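Local coordinates for ribosome-inactivating protein 3 (Zea mays, PDB 2PQI) that belongs to the plant ribosome-inactivating protein family and has the mixed alpha and beta fold of that family, at residues Lys25-His30 against Leu51-Glu56. Sequence-based numbering, arbitrary orientation.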
loop_
_atom_site.group_PDB
_atom_site.type_symbol
_atom_site.label_atom_id
_atom_site.label_comp_id
_atom_site.label_asym_id
_atom_site.label_seq_id
_atom_site.Cartn_x
_atom_site.Cartn_y
_atom_site.Cartn_z
ATOM N N LYS A 25 3.672 12.295 -5.502
ATOM C CA LYS A 25 3.976 13.221 -6.575
ATOM C C LYS A 25 4.334 12.442 -7.835
ATOM O O LYS A 25 3.958 12.825 -8.944
ATOM C CB LYS A 25 5.140 14.117 -6.181
ATOM C CG LYS A 25 4.740 15.535 -5.912
ATOM C CD LYS A 25 5.142 15.934 -4.516
ATOM C CE LYS A 25 6.153 17.055 -4.530
ATOM N NZ LYS A 25 6.723 17.223 -3.165
ATOM N N ASP A 26 5.050 11.336 -7.649
ATOM C CA ASP A 26 5.474 10.493 -8.755
ATOM C C ASP A 26 4.300 9.791 -9.413
ATOM O O ASP A 26 4.216 9.718 -10.650
ATOM C CB ASP A 26 6.474 9.456 -8.256
ATOM C CG ASP A 26 7.876 10.001 -8.159
ATOM O OD1 ASP A 26 8.690 9.378 -7.458
ATOM O OD2 ASP A 26 8.178 11.040 -8.792
ATOM N N VAL A 27 3.407 9.265 -8.574
ATOM C CA VAL A 27 2.226 8.555 -9.026
ATOM C C VAL A 27 1.271 9.488 -9.755
ATOM O O VAL A 27 0.832 9.193 -10.866
ATOM C CB VAL A 27 1.492 7.885 -7.819
ATOM C CG1 VAL A 27 0.122 7.335 -8.246
ATOM C CG2 VAL A 27 2.343 6.765 -7.270
ATOM N N ILE A 28 0.961 10.618 -9.128
ATOM C CA ILE A 28 0.049 11.598 -9.704
ATOM C C ILE A 28 0.448 12.007 -11.115
ATOM O O ILE A 28 -0.411 12.384 -11.907
ATOM C CB ILE A 28 -0.049 12.841 -8.780
ATOM C CG1 ILE A 28 -0.763 12.439 -7.488
ATOM C CG2 ILE A 28 -0.806 13.978 -9.456
ATOM C CD1 ILE A 28 -0.486 13.330 -6.328
ATOM N N LYS A 29 1.738 11.911 -11.436
ATOM C CA LYS A 29 2.234 12.261 -12.770
ATOM C C LYS A 29 1.625 11.343 -13.821
ATOM O O LYS A 29 1.629 11.653 -15.011
ATOM C CB LYS A 29 3.760 12.127 -12.849
ATOM C CG LYS A 29 4.525 12.983 -11.879
ATOM C CD LYS A 29 6.011 12.944 -12.163
ATOM C CE LYS A 29 6.776 13.802 -11.158
ATOM N NZ LYS A 29 8.167 14.071 -11.618
ATOM N N HIS A 30 1.114 10.205 -13.372
ATOM C CA HIS A 30 0.507 9.250 -14.282
ATOM C C HIS A 30 -0.982 9.152 -14.054
ATOM O O HIS A 30 -1.642 8.226 -14.518
ATOM C CB HIS A 30 1.179 7.890 -14.130
ATOM C CG HIS A 30 2.608 7.901 -14.553
ATOM N ND1 HIS A 30 2.995 8.259 -15.829
ATOM C CD2 HIS A 30 3.749 7.664 -13.865
ATOM C CE1 HIS A 30 4.312 8.241 -15.905
ATOM N NE2 HIS A 30 4.794 7.884 -14.727
ATOM N N LEU A 51 2.334 0.414 -15.765
ATOM C CA LEU A 51 2.973 1.419 -14.922
ATOM C C LEU A 51 3.326 0.803 -13.578
ATOM O O LEU A 51 2.481 0.164 -12.942
ATOM C CB LEU A 51 2.055 2.630 -14.733
ATOM C CG LEU A 51 1.837 3.403 -16.033
ATOM C CD1 LEU A 51 0.883 4.548 -15.790
ATOM C CD2 LEU A 51 3.172 3.923 -16.548
ATOM N N TRP A 52 4.580 1.000 -13.165
ATOM C CA TRP A 52 5.097 0.450 -11.922
ATOM C C TRP A 52 5.806 1.436 -11.030
ATOM O O TRP A 52 6.495 2.351 -11.500
ATOM C CB TRP A 52 6.079 -0.699 -12.188
ATOM C CG TRP A 52 5.458 -1.939 -12.720
ATOM C CD1 TRP A 52 5.187 -2.219 -14.020
ATOM C CD2 TRP A 52 5.018 -3.073 -11.961
ATOM N NE1 TRP A 52 4.609 -3.458 -14.129
ATOM C CE2 TRP A 52 4.495 -4.009 -12.879
ATOM C CE3 TRP A 52 5.016 -3.389 -10.593
ATOM C CZ2 TRP A 52 3.966 -5.251 -12.477
ATOM C CZ3 TRP A 52 4.490 -4.621 -10.193
ATOM C CH2 TRP A 52 3.971 -5.539 -11.141
ATOM N N LEU A 53 5.662 1.205 -9.731
ATOM C CA LEU A 53 6.307 2.018 -8.717
ATOM C C LEU A 53 7.379 1.118 -8.093
ATOM O O LEU A 53 7.049 0.041 -7.592
ATOM C CB LEU A 53 5.275 2.400 -7.660
ATOM C CG LEU A 53 5.356 3.731 -6.929
ATOM C CD1 LEU A 53 5.527 4.861 -7.932
ATOM C CD2 LEU A 53 4.085 3.939 -6.119
ATOM N N TYR A 54 8.651 1.508 -8.160
ATOM C CA TYR A 54 9.694 0.699 -7.518
ATOM C C TYR A 54 10.229 1.512 -6.371
ATOM O O TYR A 54 11.033 2.423 -6.580
ATOM C CB TYR A 54 10.836 0.348 -8.466
ATOM C CG TYR A 54 10.428 -0.671 -9.482
ATOM C CD1 TYR A 54 10.031 -0.278 -10.764
ATOM C CD2 TYR A 54 10.342 -2.021 -9.145
ATOM C CE1 TYR A 54 9.552 -1.199 -11.683
ATOM C CE2 TYR A 54 9.860 -2.961 -10.064
ATOM C CZ TYR A 54 9.466 -2.536 -11.330
ATOM O OH TYR A 54 8.959 -3.429 -12.238
ATOM N N THR A 55 9.769 1.183 -5.162
ATOM C CA THR A 55 10.169 1.917 -3.968
ATOM C C THR A 55 11.153 1.187 -3.085
ATOM O O THR A 55 10.830 0.144 -2.510
ATOM C CB THR A 55 8.963 2.263 -3.111
ATOM O OG1 THR A 55 8.369 1.054 -2.631
ATOM C CG2 THR A 55 7.937 3.016 -3.926
ATOM N N GLU A 56 12.354 1.746 -2.968
ATOM C CA GLU A 56 13.372 1.132 -2.139
ATOM C C GLU A 56 13.348 1.630 -0.697
ATOM O O GLU A 56 13.329 2.829 -0.428
ATOM C CB GLU A 56 14.762 1.347 -2.723
ATOM C CG GLU A 56 15.815 0.589 -1.954
ATOM C CD GLU A 56 17.183 0.671 -2.586
ATOM O OE1 GLU A 56 17.357 0.151 -3.712
ATOM O OE2 GLU A 56 18.083 1.256 -1.947
#
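V27 and L53 make the buried half of this contact, and H30 with L51 makes the more open half. One residue before V27, the carboxylate of D26 looks to strand 2-8, outside the two segments. There it rests on T4 and forms a long, weak ion pair with K2. V27 touches strand 52-58 with one methyl. With CG1 anti to the backbone N (chi1 170°), CG2 falls beside that N and faces L53. CG2 of V27 lies 3.5 Å from CD2 of L53 and 3.8 Å from CD1 of L53, so it meets both prongs of the leucine fork. The two side chains cross at about a right angle. V27 also packs on L42, and L53 on I68 of strand 63-69. H30 comes last in the segment. Its backbone N is hydrogen-bonded to V27 O at 2.7 Å. CB of H30 is 3.7 Å from CD1 of L51, while CD2 of L51 lies over one face of the imidazole. M70 touches H30 and P43 touches L51. The closest contacts between the two segments are all carbon to carbon, with a buried pair next to a partly exposed one. They pack the end region of helix 16-28 and H30 against L51 and the start of strand 52-58, an inner strand of the six-stranded mixed sheet, as in the alpha/beta fold of ribosome-inactivating proteins.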